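Local structure of lovastatin nonaketide synthase mokA (Monascus pilosus, 6AD3) at residues A[119-122]-A[123-126]; A[214-217]-A[218-222]; A[247-251]-A[252-256]; A[309-312]-A[313-317]; A[317-320]-A[321-324]. The protein carries out, as a type I polyketide synthase, the iterative nine-step assembly of the nonaketide of lovastatin (monacolin K), this chain being its condensation domain. The protein carries 1 engineered substitution. All blocks are in the same frame, centred on the assembly; numbering follows the deposited sequence.

In the fold
All five contacts are local, each within one or two helical turns, so none closes a long loop. None nests or crosses: they run in series along the condensation domain, except that interactions 4 and 5 share R317. Interaction 1 ends helix 112-125, and interaction 2 forms the first turns of helix 213-227. These two touch: R125 makes a salt bridge with E222, tying the two helices together. Interaction 3 turns the chain from helix 239-251 into helix 256-266, its nearest atoms about 17 Å from interaction 2. Interactions 4 and 5 begin and end helix 310-322, which follows strand 301-307 of the six-stranded sheet; both lie about 17 Å from interaction 2 at the nearest atoms.

Interaction 1 of 5, residues A[119-122]-A[123-126]; sequences LRAV and LRRH
L123 leans back over the turn before it: its N-H binds L119 O at 3.0 Å and its CG packs on the same oxygen. This leucine suits a buried face, for it meets V157 and L190 on neighbouring strands. R124 repeats the bond with R120 O, then sends its long chain back along the exposed side. A bend at chi3 (45°) brings NH2 to 3.5 Å from A121 CA, while R120 O lies over one face of the guanidinium. The small A121 is consistent with so close a return. Next, R125 N binds A121 O at 2.9 Å, and CB and CG of the arginine rest on that oxygen; the guanidinium reaches on to D233 and E222, lending the end of the helix a second set of ties. H126 leaves helical geometry. Its backbone N makes only a weak bond to V122 O, but ND1 reaches the same oxygen at 3.2 Å, nearly straight (161°) and close to the ring plane, so the imidazole makes up for the fading backbone bond and is held in rotation. V122 CG1 lies nearby, 4.1 Å from ND1. The arrangement is a C-terminal helix end in which a histidine side chain satisfies a last-turn carbonyl.

Interaction 2 of 5, residues A[214-217]-A[218-222]; sequences STTE and NIFVE
T216 and F220, one turn apart, lie side by side and point the same way: the threonine methyl CG2 sits 3.9 Å from F220 CE1. T216 places CG2 anti to its backbone N, and the opposite branch, OG1, turns back beside that N to bond D212 O, so one side chain serves both a polar and an apolar neighbour. F220 CD1 comes 3.3 Å from T216 O, which lies at the ring edge near its plane, and F220 N binds the same oxygen at 3.2 Å. T215 splits its branches likewise (chi1 -69°): CG2 meets I219 CD1 at 4.0 Å, whereas OG1 bonds G367 and R357. I219 CG1 lies 3.3 Å from T215 O. V221, branched and compact, sets CG2 against E217 O at 3.4 Å. Beneath these side chains run regular backbone bonds, such as I219 N to T215 O at 2.8 Å. The helix begins just after D212, at the place of the HHxxxDG motif of condensation domains, whose second histidine is an arginine in this chain. Chemically, the threonine methyls pack on I219 and F220, which carry the apolar face to V204 and M104, while both threonine hydroxyls keep hydrogen-bond partners.

Interaction 3 of 5, residues A[247-251]-A[252-256]; sequences REALE and SGQMD
G253 is the first residue to leave helical angles after helix 239-251, and its positive phi brings Q254 N to bond A249 O at 2.9 Å; alongside, G253 N bonds L250 O at 3.2 Å from above the carbonyl plane. Glycine suits this site, since a beta carbon would jam against the preceding carbonyl oxygen. S252, the last residue before it, grips E248 O twice: its N and its OG both lie 2.9 Å from that oxygen, arriving from opposite faces of the carbonyl plane. Its chi1 of 70° places OG between the backbone N and the carbonyl carbon, a position a small hydroxyl can take to reach E248 O. Q254 NE2 adds a weak bond to S252 OG. On the apolar side the extended M255 chain runs back over the helix end, its SD 4.0 Å from L250 CB and its CE 4.5 Å from A249 CB, a flexible thioether filling the angle between helix and turn. A water that accepts from M255 N at 2.8 Å lies near L250 O and D256 OD1, bridging the helix end and the start of helix 256-266. Overlapped at G253 by a type I beta turn that runs to D256, the Schellman motif joins two helices.

Interaction 4 of 5, residues A[309-312]-A[313-317]; sequences DPMV and AFRIR
M311 curls forward along the helix toward F314 and R315 because its chain bends at chi2 (-62°) and again at chi3, while F314 holds CG anti to the backbone N (chi1 171°), laying its ring beside the methionine. The result is a Met-aromatic contact, with SD of M311 5.1 Å from the centre of the F314 ring and oblique to it, 44° from the ring normal; the methyl CE touches F314 CD2 at 3.8 Å. The same methyl lies over one face of the R315 guanidinium, 3.4 Å from NH2. A bendable, polarisable thioether suits this wedge between an aromatic ring and a cation. R315 CG, placed by chi1 beside the backbone N, lies 3.4 Å from M311 O; the extended chain carries the guanidinium on to the methyl. D309 is the N-cap: OD2 accepts from V312 N at 3.0 Å, through the lone pair away from the other oxygen, and weakly from M311 N, and P310 follows, suited to a first turn because it needs no N-H partner. Water bonds P310 O and, weakly, R317 NH1. On the buried side V312 CG1 touches I316 CD1 at 4.0 Å. There V312 and I316 meet S511 of helix 495-512, I316 also meets F330 and Y331 of helix 327-343, and A313 rests on P480 just ahead of strand 481-487.

Interaction 5 of 5, residues A[317-320]-A[321-324]; sequences RERS and RKHK
R321, which buries most surface here, pairs with E318 one turn earlier in a salt bridge. Both side chains run side by side and point the same way. In E318 the bend at chi2 (-53°) curls the carboxylate along the helix surface toward R321, and R321 starts anti to its own N before a bend at chi3 brings its NH1/NH2 edge to the carboxylate. NH2 of R321 faces OE1 of E318, modelled at 2.5 Å, a length short enough to be doubtful in detail, while NH1 reaches OE2 at 3.2 Å. The carboxylate carbon CD lies at the edge of the guanidinium, in its plane, but the carboxylate is turned 53° from it, and NH1 meets OE2 from above the carboxylate plane; the grip is twisted, not flat. A glutamate and an arginine three apart suit a surface turn, where each probably offsets part of the other's charge.

R319 instead crosses K322 at a slant: its NE lies 3.7 Å from K322 CE and 4.0 Å from K322 NZ. These like charges would probably repel, so this contact is likely carried by the lysine methylenes. R319 O is held twice by H323, whose N sits 3.1 Å and ND1 2.7 Å away, from opposite faces of the carbonyl plane; ND1-H points at that oxygen in the ring plane, and this fixes the ring's rotation. After it K324 takes positive phi in a Schellman motif.

S320 bonds I316 O and packs on P327 and F330 of helix 327-343, whereas H323 touches L390 and V391 of helix 386-401, and R319 and H323 meet P514 beyond helix 495-512.

Interaction 1 of 5, residues A[119-122]-A[123-126]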
loop_
_atom_site.group_PDB
_atom_site.type_symbol
_atom_site.label_atom_id
_atom_site.label_comp_id
_atom_site.label_asym_id
_atom_site.label_seq_id
_atom_site.Cartn_x
_atom_site.Cartn_y
_atom_site.Cartn_z
ATOM N N LEU A 119 0.854 14.134 19.886
ATOM C CA LEU A 119 1.118 14.134 18.461
ATOM C C LEU A 119 2.224 15.131 18.108
ATOM O O LEU A 119 3.081 14.833 17.294
ATOM C CB LEU A 119 -0.158 14.431 17.655
ATOM C CG LEU A 119 -1.253 13.344 17.736
ATOM C CD1 LEU A 119 -2.608 13.837 17.286
ATOM C CD2 LEU A 119 -0.810 12.130 16.918
ATOM N N ARG A 120 2.300 16.257 18.819
ATOM C CA ARG A 120 3.425 17.168 18.609
ATOM C C ARG A 120 4.789 16.517 18.912
ATOM O O ARG A 120 5.779 16.777 18.232
ATOM C CB ARG A 120 3.230 18.492 19.401
ATOM C CG ARG A 120 2.203 19.405 18.754
ATOM C CD ARG A 120 2.202 20.809 19.378
ATOM N NE ARG A 120 2.215 20.792 20.838
ATOM C CZ ARG A 120 1.127 20.786 21.606
ATOM N NH1 ARG A 120 -0.077 20.915 21.068
ATOM N NH2 ARG A 120 1.253 20.754 22.923
ATOM N N ALA A 121 4.813 15.628 19.900
ATOM C CA ALA A 121 6.032 14.939 20.292
ATOM C C ALA A 121 6.428 13.899 19.267
ATOM O O ALA A 121 7.617 13.767 18.966
ATOM C CB ALA A 121 5.880 14.305 21.671
ATOM N N VAL A 122 5.433 13.290 18.611
ATOM C CA VAL A 122 5.695 12.363 17.504
ATOM C C VAL A 122 6.306 13.120 16.340
ATOM O O VAL A 122 7.338 12.686 15.785
ATOM C CB VAL A 122 4.416 11.627 17.030
ATOM C CG1 VAL A 122 4.691 10.811 15.796
ATOM C CG2 VAL A 122 3.849 10.743 18.129
ATOM N N LEU A 123 5.759 14.307 16.045
ATOM C CA LEU A 123 6.317 15.152 14.993
ATOM C C LEU A 123 7.781 15.545 15.262
ATOM O O LEU A 123 8.599 15.575 14.357
ATOM C CB LEU A 123 5.449 16.385 14.793
ATOM C CG LEU A 123 4.060 16.208 14.197
ATOM C CD1 LEU A 123 3.386 17.567 14.052
ATOM C CD2 LEU A 123 4.062 15.506 12.843
ATOM N N ARG A 124 8.079 15.927 16.500
ATOM C CA ARG A 124 9.425 16.282 16.905
ATOM C C ARG A 124 10.408 15.111 16.884
ATOM O O ARG A 124 11.585 15.290 16.504
ATOM C CB ARG A 124 9.392 16.864 18.310
ATOM C CG ARG A 124 10.734 17.096 18.927
ATOM C CD ARG A 124 10.590 18.058 20.113
ATOM N NE ARG A 124 9.445 17.702 20.966
ATOM C CZ ARG A 124 8.259 18.333 20.980
ATOM N NH1 ARG A 124 8.023 19.401 20.211
ATOM N NH2 ARG A 124 7.303 17.886 21.778
ATOM N N ARG A 125 9.951 13.922 17.287
ATOM C CA ARG A 125 10.833 12.749 17.388
ATOM C C ARG A 125 11.454 12.344 16.083
ATOM O O ARG A 125 12.584 11.800 16.064
ATOM C CB ARG A 125 10.060 11.530 17.970
ATOM C CG ARG A 125 10.153 11.450 19.488
ATOM C CD ARG A 125 9.116 10.495 20.056
ATOM N NE ARG A 125 9.305 9.144 19.541
ATOM C CZ ARG A 125 10.267 8.320 19.940
ATOM N NH1 ARG A 125 11.088 8.664 20.956
ATOM N NH2 ARG A 125 10.303 7.117 19.455
ATOM N N HIS A 126 10.665 12.412 15.008
ATOM C CA HIS A 126 11.030 11.786 13.743
ATOM C C HIS A 126 11.399 12.826 12.694
ATOM O O HIS A 126 10.565 13.623 12.257
ATOM C CB HIS A 126 9.874 10.923 13.246
ATOM C CG HIS A 126 9.570 9.779 14.146
ATOM N ND1 HIS A 126 8.635 9.851 15.162
ATOM C CD2 HIS A 126 10.260 8.642 14.359
ATOM C CE1 HIS A 126 8.666 8.723 15.856
ATOM N NE2 HIS A 126 9.617 7.961 15.355
#

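Interaction 2 of 5, residues A[214-217]-A[218-222]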
loop_
_atom_site.group_PDB
_atom_site.type_symbol
_atom_site.label_atom_id
_atom_site.label_comp_id
_atom_site.label_asym_id
_atom_site.label_seq_id
_atom_site.Cartn_x
_atom_site.Cartn_y
_atom_site.Cartn_z
ATOM N N SER A 214 2.628 0.865 7.662
ATOM C CA SER A 214 3.331 0.649 8.923
ATOM C C SER A 214 3.624 1.922 9.704
ATOM O O SER A 214 3.551 1.968 10.949
ATOM C CB SER A 214 4.611 -0.156 8.679
ATOM O OG SER A 214 4.288 -1.439 8.175
ATOM N N THR A 215 3.947 2.993 8.976
ATOM C CA THR A 215 4.107 4.272 9.599
ATOM C C THR A 215 2.832 4.752 10.267
ATOM O O THR A 215 2.864 5.273 11.397
ATOM C CB THR A 215 4.658 5.294 8.607
ATOM O OG1 THR A 215 6.023 4.922 8.307
ATOM C CG2 THR A 215 4.630 6.681 9.178
ATOM N N THR A 216 1.705 4.599 9.602
ATOM C CA THR A 216 0.417 4.957 10.220
ATOM C C THR A 216 0.158 4.184 11.512
ATOM O O THR A 216 -0.137 4.783 12.541
ATOM C CB THR A 216 -0.746 4.735 9.242
ATOM O OG1 THR A 216 -0.478 5.459 8.034
ATOM C CG2 THR A 216 -2.080 5.216 9.832
ATOM N N GLU A 217 0.447 2.872 11.497
ATOM C CA GLU A 217 0.350 2.053 12.722
ATOM C C GLU A 217 1.257 2.623 13.787
ATOM O O GLU A 217 0.844 2.788 14.964
ATOM C CB GLU A 217 0.753 0.599 12.414
ATOM C CG GLU A 217 -0.233 -0.159 11.518
ATOM C CD GLU A 217 0.344 -1.444 10.889
ATOM O OE1 GLU A 217 -0.318 -2.027 9.975
ATOM O OE2 GLU A 217 1.523 -1.782 11.130
ATOM N N ASN A 218 2.501 2.930 13.404
ATOM C CA ASN A 218 3.498 3.400 14.370
ATOM C C ASN A 218 3.023 4.737 14.989
ATOM O O ASN A 218 3.267 4.988 16.155
ATOM C CB ASN A 218 4.880 3.586 13.732
ATOM C CG ASN A 218 5.582 2.273 13.398
ATOM O OD1 ASN A 218 6.681 2.274 12.784
ATOM N ND2 ASN A 218 5.049 1.174 13.896
ATOM N N ILE A 219 2.451 5.636 14.178
ATOM C CA ILE A 219 1.989 6.936 14.716
ATOM C C ILE A 219 0.938 6.716 15.816
ATOM O O ILE A 219 0.994 7.356 16.888
ATOM C CB ILE A 219 1.398 7.817 13.584
ATOM C CG1 ILE A 219 2.546 8.316 12.689
ATOM C CG2 ILE A 219 0.593 8.966 14.160
ATOM C CD1 ILE A 219 2.117 8.858 11.343
ATOM N N PHE A 220 -0.059 5.870 15.528
ATOM C CA PHE A 220 -1.118 5.595 16.488
ATOM C C PHE A 220 -0.493 5.034 17.763
ATOM O O PHE A 220 -0.809 5.461 18.860
ATOM C CB PHE A 220 -2.124 4.588 15.928
ATOM C CG PHE A 220 -3.278 5.194 15.137
ATOM C CD1 PHE A 220 -3.122 5.564 13.776
ATOM C CD2 PHE A 220 -4.593 5.154 15.653
ATOM C CE1 PHE A 220 -4.243 5.948 12.974
ATOM C CE2 PHE A 220 -5.708 5.497 14.825
ATOM C CZ PHE A 220 -5.554 5.724 13.448
ATOM N N VAL A 221 0.374 4.047 17.616
ATOM C CA VAL A 221 0.986 3.401 18.765
ATOM C C VAL A 221 1.849 4.353 19.613
ATOM O O VAL A 221 1.786 4.333 20.836
ATOM C CB VAL A 221 1.771 2.136 18.296
ATOM C CG1 VAL A 221 2.722 1.662 19.358
ATOM C CG2 VAL A 221 0.794 1.069 17.905
ATOM N N GLU A 222 2.642 5.209 18.965
ATOM C CA GLU A 222 3.429 6.194 19.694
ATOM C C GLU A 222 2.548 7.210 20.383
ATOM O O GLU A 222 2.761 7.523 21.558
ATOM C CB GLU A 222 4.455 6.875 18.795
ATOM C CG GLU A 222 5.634 5.962 18.416
ATOM C CD GLU A 222 6.876 6.721 17.913
ATOM O OE1 GLU A 222 7.882 6.047 17.677
ATOM O OE2 GLU A 222 6.899 7.962 17.901
#

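Interaction 3 of 5, residues A[247-251]-A[252-256]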
loop_
_atom_site.group_PDB
_atom_site.type_symbol
_atom_site.label_atom_id
_atom_site.label_comp_id
_atom_site.label_asym_id
_atom_site.label_seq_id
_atom_site.Cartn_x
_atom_site.Cartn_y
_atom_site.Cartn_z
ATOM N N ARG A 247 20.618 2.597 -0.034
ATOM C CA ARG A 247 21.230 3.105 -1.273
ATOM C C ARG A 247 22.672 2.611 -1.397
ATOM O O ARG A 247 23.098 2.136 -2.455
ATOM C CB ARG A 247 21.182 4.628 -1.261
ATOM C CG ARG A 247 21.432 5.263 -2.601
ATOM C CD ARG A 247 21.163 6.756 -2.540
ATOM N NE ARG A 247 19.793 7.108 -2.849
ATOM C CZ ARG A 247 19.287 7.128 -4.083
ATOM N NH1 ARG A 247 19.975 6.649 -5.104
ATOM N NH2 ARG A 247 18.106 7.628 -4.307
ATOM N N GLU A 248 23.380 2.591 -0.270
ATOM C CA GLU A 248 24.784 2.120 -0.255
ATOM C C GLU A 248 24.895 0.645 -0.587
ATOM O O GLU A 248 25.861 0.216 -1.217
ATOM C CB GLU A 248 25.420 2.407 1.116
ATOM C CG GLU A 248 25.705 3.897 1.286
ATOM C CD GLU A 248 26.253 4.267 2.677
ATOM O OE1 GLU A 248 26.398 3.355 3.536
ATOM O OE2 GLU A 248 26.453 5.485 2.919
ATOM N N ALA A 249 23.911 -0.136 -0.156
ATOM C CA ALA A 249 23.866 -1.569 -0.491
ATOM C C ALA A 249 23.730 -1.763 -2.006
ATOM O O ALA A 249 24.412 -2.599 -2.609
ATOM C CB ALA A 249 22.721 -2.260 0.248
ATOM N N LEU A 250 22.854 -0.979 -2.629
ATOM C CA LEU A 250 22.728 -1.024 -4.089
ATOM C C LEU A 250 24.036 -0.606 -4.756
ATOM O O LEU A 250 24.545 -1.329 -5.620
ATOM C CB LEU A 250 21.579 -0.133 -4.578
ATOM C CG LEU A 250 21.491 0.055 -6.085
ATOM C CD1 LEU A 250 21.252 -1.295 -6.750
ATOM C CD2 LEU A 250 20.391 1.057 -6.436
ATOM N N GLU A 251 24.583 0.546 -4.367
ATOM C CA GLU A 251 25.817 1.068 -5.006
ATOM C C GLU A 251 27.008 0.125 -4.843
ATOM O O GLU A 251 27.891 0.068 -5.700
ATOM C CB GLU A 251 26.190 2.442 -4.442
ATOM C CG GLU A 251 25.154 3.542 -4.711
ATOM C CD GLU A 251 25.362 4.797 -3.839
ATOM O OE1 GLU A 251 26.114 4.741 -2.833
ATOM O OE2 GLU A 251 24.737 5.836 -4.133
ATOM N N SER A 252 27.077 -0.550 -3.717
ATOM C CA SER A 252 28.252 -1.368 -3.386
ATOM C C SER A 252 28.150 -2.781 -3.961
ATOM O O SER A 252 29.020 -3.608 -3.726
ATOM C CB SER A 252 28.415 -1.460 -1.875
ATOM O OG SER A 252 27.385 -2.246 -1.314
ATOM N N GLY A 253 27.040 -3.088 -4.625
ATOM C CA GLY A 253 26.896 -4.354 -5.299
ATOM C C GLY A 253 26.230 -5.411 -4.472
ATOM O O GLY A 253 26.036 -6.531 -4.927
ATOM N N GLN A 254 25.746 -5.036 -3.304
ATOM C CA GLN A 254 25.180 -6.009 -2.411
ATOM C C GLN A 254 23.739 -6.381 -2.729
ATOM O O GLN A 254 23.179 -7.274 -2.098
ATOM C CB GLN A 254 25.285 -5.521 -0.989
ATOM C CG GLN A 254 26.714 -5.437 -0.538
ATOM C CD GLN A 254 26.823 -5.290 0.946
ATOM O OE1 GLN A 254 26.917 -6.278 1.669
ATOM N NE2 GLN A 254 26.660 -4.075 1.420
ATOM N N MET A 255 23.108 -5.634 -3.625
ATOM C CA MET A 255 21.801 -6.040 -4.143
ATOM C C MET A 255 21.931 -6.802 -5.436
ATOM O O MET A 255 20.922 -7.120 -6.056
ATOM C CB MET A 255 20.879 -4.820 -4.370
ATOM C CG MET A 255 20.348 -4.216 -3.086
ATOM S SD MET A 255 19.051 -3.010 -3.480
ATOM C CE MET A 255 18.761 -2.400 -1.822
ATOM N N ASP A 256 23.165 -7.028 -5.909
ATOM C CA ASP A 256 23.328 -7.545 -7.270
ATOM C C ASP A 256 22.726 -8.928 -7.428
ATOM O O ASP A 256 22.117 -9.207 -8.452
ATOM C CB ASP A 256 24.803 -7.551 -7.694
ATOM C CG ASP A 256 25.300 -6.169 -8.100
ATOM O OD1 ASP A 256 24.488 -5.221 -8.168
ATOM O OD2 ASP A 256 26.521 -6.025 -8.326
HETATM O O HOH W 1 23.814 -3.944 -5.744
#

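Interaction 4 of 5, residues A[309-312]-A[313-317]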
loop_
_atom_site.group_PDB
_atom_site.type_symbol
_atom_site.label_atom_id
_atom_site.label_comp_id
_atom_site.label_asym_id
_atom_site.label_seq_id
_atom_site.Cartn_x
_atom_site.Cartn_y
_atom_site.Cartn_z
ATOM N N ASP A 309 -16.856 -13.886 5.585
ATOM C CA ASP A 309 -17.516 -14.786 6.540
ATOM C C ASP A 309 -16.502 -15.400 7.503
ATOM O O ASP A 309 -15.503 -15.957 7.070
ATOM C CB ASP A 309 -18.219 -15.891 5.749
ATOM C CG ASP A 309 -18.915 -16.905 6.646
ATOM O OD1 ASP A 309 -20.076 -16.687 6.990
ATOM O OD2 ASP A 309 -18.347 -17.962 6.882
ATOM N N PRO A 310 -16.849 -15.465 8.803
ATOM C CA PRO A 310 -15.866 -15.937 9.760
ATOM C C PRO A 310 -15.618 -17.439 9.712
ATOM O O PRO A 310 -14.492 -17.887 9.987
ATOM C CB PRO A 310 -16.465 -15.523 11.116
ATOM C CG PRO A 310 -17.925 -15.374 10.864
ATOM C CD PRO A 310 -17.980 -14.789 9.479
ATOM N N MET A 311 -16.557 -18.194 9.147
ATOM C CA MET A 311 -16.323 -19.631 8.985
ATOM C C MET A 311 -15.427 -19.912 7.802
ATOM O O MET A 311 -14.611 -20.833 7.844
ATOM C CB MET A 311 -17.635 -20.416 8.884
ATOM C CG MET A 311 -18.204 -20.768 10.240
ATOM S SD MET A 311 -17.072 -21.843 11.201
ATOM C CE MET A 311 -16.548 -22.967 9.967
ATOM N N VAL A 312 -15.511 -19.062 6.769
ATOM C CA VAL A 312 -14.579 -19.183 5.638
ATOM C C VAL A 312 -13.163 -18.829 6.093
ATOM O O VAL A 312 -12.190 -19.548 5.792
ATOM C CB VAL A 312 -14.985 -18.287 4.449
ATOM C CG1 VAL A 312 -13.965 -18.402 3.343
ATOM C CG2 VAL A 312 -16.376 -18.673 3.936
ATOM N N ALA A 313 -13.047 -17.789 6.878
ATOM C CA ALA A 313 -11.725 -17.408 7.449
ATOM C C ALA A 313 -11.123 -18.496 8.310
ATOM O O ALA A 313 -9.904 -18.777 8.226
ATOM C CB ALA A 313 -11.839 -16.139 8.233
ATOM N N PHE A 314 -11.979 -19.138 9.096
ATOM C CA PHE A 314 -11.577 -20.268 9.946
ATOM C C PHE A 314 -11.070 -21.432 9.114
ATOM O O PHE A 314 -10.011 -22.011 9.423
ATOM C CB PHE A 314 -12.744 -20.689 10.849
ATOM C CG PHE A 314 -12.499 -21.984 11.601
ATOM C CD1 PHE A 314 -11.745 -21.985 12.761
ATOM C CD2 PHE A 314 -12.934 -23.172 11.089
ATOM C CE1 PHE A 314 -11.492 -23.166 13.431
ATOM C CE2 PHE A 314 -12.715 -24.362 11.765
ATOM C CZ PHE A 314 -12.007 -24.350 12.945
ATOM N N ARG A 315 -11.810 -21.827 8.072
ATOM C CA ARG A 315 -11.380 -22.920 7.219
ATOM C C ARG A 315 -10.059 -22.597 6.536
ATOM O O ARG A 315 -9.214 -23.468 6.345
ATOM C CB ARG A 315 -12.441 -23.246 6.162
ATOM C CG ARG A 315 -13.689 -23.868 6.757
ATOM C CD ARG A 315 -14.628 -24.443 5.712
ATOM N NE ARG A 315 -15.893 -24.747 6.374
ATOM C CZ ARG A 315 -16.936 -23.929 6.386
ATOM N NH1 ARG A 315 -17.008 -22.956 5.473
ATOM N NH2 ARG A 315 -17.983 -24.196 7.177
ATOM N N ILE A 316 -9.895 -21.357 6.136
ATOM C CA ILE A 316 -8.649 -20.970 5.534
ATOM C C ILE A 316 -7.474 -21.099 6.526
ATOM O O ILE A 316 -6.422 -21.615 6.178
ATOM C CB ILE A 316 -8.755 -19.558 4.940
ATOM C CG1 ILE A 316 -9.651 -19.610 3.698
ATOM C CG2 ILE A 316 -7.363 -19.025 4.559
ATOM C CD1 ILE A 316 -10.013 -18.218 3.167
ATOM N N ARG A 317 -7.667 -20.713 7.773
ATOM C CA ARG A 317 -6.592 -20.887 8.755
ATOM C C ARG A 317 -6.279 -22.353 8.947
ATOM O O ARG A 317 -5.114 -22.739 8.990
ATOM C CB ARG A 317 -6.943 -20.243 10.099
ATOM C CG ARG A 317 -7.046 -18.726 10.031
ATOM C CD ARG A 317 -7.072 -18.082 11.420
ATOM N NE ARG A 317 -8.152 -18.584 12.256
ATOM C CZ ARG A 317 -9.401 -18.135 12.208
ATOM N NH1 ARG A 317 -9.710 -17.141 11.400
ATOM N NH2 ARG A 317 -10.321 -18.648 13.011
HETATM O O HOH W 2 -12.978 -16.915 11.926
#

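Interaction 5 of 5, residues A[317-320]-A[321-324]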
loop_
_atom_site.group_PDB
_atom_site.type_symbol
_atom_site.label_atom_id
_atom_site.label_comp_id
_atom_site.label_asym_id
_atom_site.label_seq_id
_atom_site.Cartn_x
_atom_site.Cartn_y
_atom_site.Cartn_z
ATOM N N ARG A 317 -7.667 -20.713 7.773
ATOM C CA ARG A 317 -6.592 -20.887 8.755
ATOM C C ARG A 317 -6.279 -22.353 8.947
ATOM O O ARG A 317 -5.114 -22.739 8.990
ATOM C CB ARG A 317 -6.943 -20.243 10.099
ATOM C CG ARG A 317 -7.046 -18.726 10.031
ATOM C CD ARG A 317 -7.072 -18.082 11.420
ATOM N NE ARG A 317 -8.152 -18.584 12.256
ATOM C CZ ARG A 317 -9.401 -18.135 12.208
ATOM N NH1 ARG A 317 -9.710 -17.141 11.400
ATOM N NH2 ARG A 317 -10.321 -18.648 13.011
ATOM N N GLU A 318 -7.317 -23.184 9.011
ATOM C CA GLU A 318 -7.118 -24.638 9.242
ATOM C C GLU A 318 -6.369 -25.285 8.097
ATOM O O GLU A 318 -5.417 -26.036 8.315
ATOM C CB GLU A 318 -8.458 -25.360 9.469
ATOM C CG GLU A 318 -9.183 -24.844 10.688
ATOM C CD GLU A 318 -8.304 -24.868 11.938
ATOM O OE1 GLU A 318 -7.778 -23.791 12.354
ATOM O OE2 GLU A 318 -8.043 -25.973 12.415
ATOM N N ARG A 319 -6.861 -25.090 6.877
ATOM C CA ARG A 319 -6.295 -25.752 5.705
ATOM C C ARG A 319 -4.873 -25.186 5.378
ATOM O O ARG A 319 -4.010 -25.927 4.991
ATOM C CB ARG A 319 -7.244 -25.636 4.478
ATOM C CG ARG A 319 -8.696 -26.197 4.649
ATOM C CD ARG A 319 -8.853 -27.446 5.511
ATOM N NE ARG A 319 -8.407 -28.672 4.824
ATOM C CZ ARG A 319 -9.188 -29.488 4.128
ATOM N NH1 ARG A 319 -10.504 -29.254 3.977
ATOM N NH2 ARG A 319 -8.629 -30.493 3.478
ATOM N N SER A 320 -4.643 -23.903 5.641
ATOM C CA SER A 320 -3.310 -23.323 5.530
ATOM C C SER A 320 -2.308 -24.039 6.461
ATOM O O SER A 320 -1.283 -24.570 6.018
ATOM C CB SER A 320 -3.363 -21.826 5.822
ATOM O OG SER A 320 -4.090 -21.192 4.776
ATOM N N ARG A 321 -2.681 -24.174 7.715
ATOM C CA ARG A 321 -1.813 -24.834 8.657
ATOM C C ARG A 321 -1.542 -26.240 8.195
ATOM O O ARG A 321 -0.431 -26.709 8.274
ATOM C CB ARG A 321 -2.393 -24.825 10.076
ATOM C CG ARG A 321 -1.456 -25.523 11.070
ATOM C CD ARG A 321 -2.093 -25.767 12.427
ATOM N NE ARG A 321 -3.154 -24.824 12.633
ATOM C CZ ARG A 321 -4.441 -25.110 12.533
ATOM N NH1 ARG A 321 -4.847 -26.378 12.507
ATOM N NH2 ARG A 321 -5.324 -24.128 12.630
ATOM N N LYS A 322 -2.555 -26.946 7.742
ATOM C CA LYS A 322 -2.346 -28.365 7.438
ATOM C C LYS A 322 -1.462 -28.550 6.220
ATOM O O LYS A 322 -0.796 -29.579 6.088
ATOM C CB LYS A 322 -3.672 -29.082 7.261
ATOM C CG LYS A 322 -4.475 -29.149 8.542
ATOM C CD LYS A 322 -5.521 -30.255 8.502
ATOM C CE LYS A 322 -6.850 -29.770 7.948
ATOM N NZ LYS A 322 -7.944 -30.741 8.273
ATOM N N HIS A 323 -1.420 -27.544 5.335
ATOM C CA HIS A 323 -0.471 -27.534 4.224
ATOM C C HIS A 323 0.860 -26.884 4.529
ATOM O O HIS A 323 1.656 -26.662 3.601
ATOM C CB HIS A 323 -1.092 -26.861 2.997
ATOM C CG HIS A 323 -2.238 -27.626 2.408
ATOM N ND1 HIS A 323 -3.498 -27.634 2.965
ATOM C CD2 HIS A 323 -2.319 -28.393 1.295
ATOM C CE1 HIS A 323 -4.298 -28.391 2.236
ATOM N NE2 HIS A 323 -3.598 -28.886 1.235
ATOM N N LYS A 324 1.071 -26.494 5.786
ATOM C CA LYS A 324 2.294 -25.820 6.223
ATOM C C LYS A 324 2.469 -24.481 5.532
ATOM O O LYS A 324 3.583 -24.080 5.193
ATOM C CB LYS A 324 3.528 -26.714 5.960
ATOM C CG LYS A 324 3.525 -28.005 6.775
ATOM C CD LYS A 324 4.918 -28.611 6.839
ATOM C CE LYS A 324 4.880 -30.097 7.151
ATOM N NZ LYS A 324 4.505 -30.336 8.574
#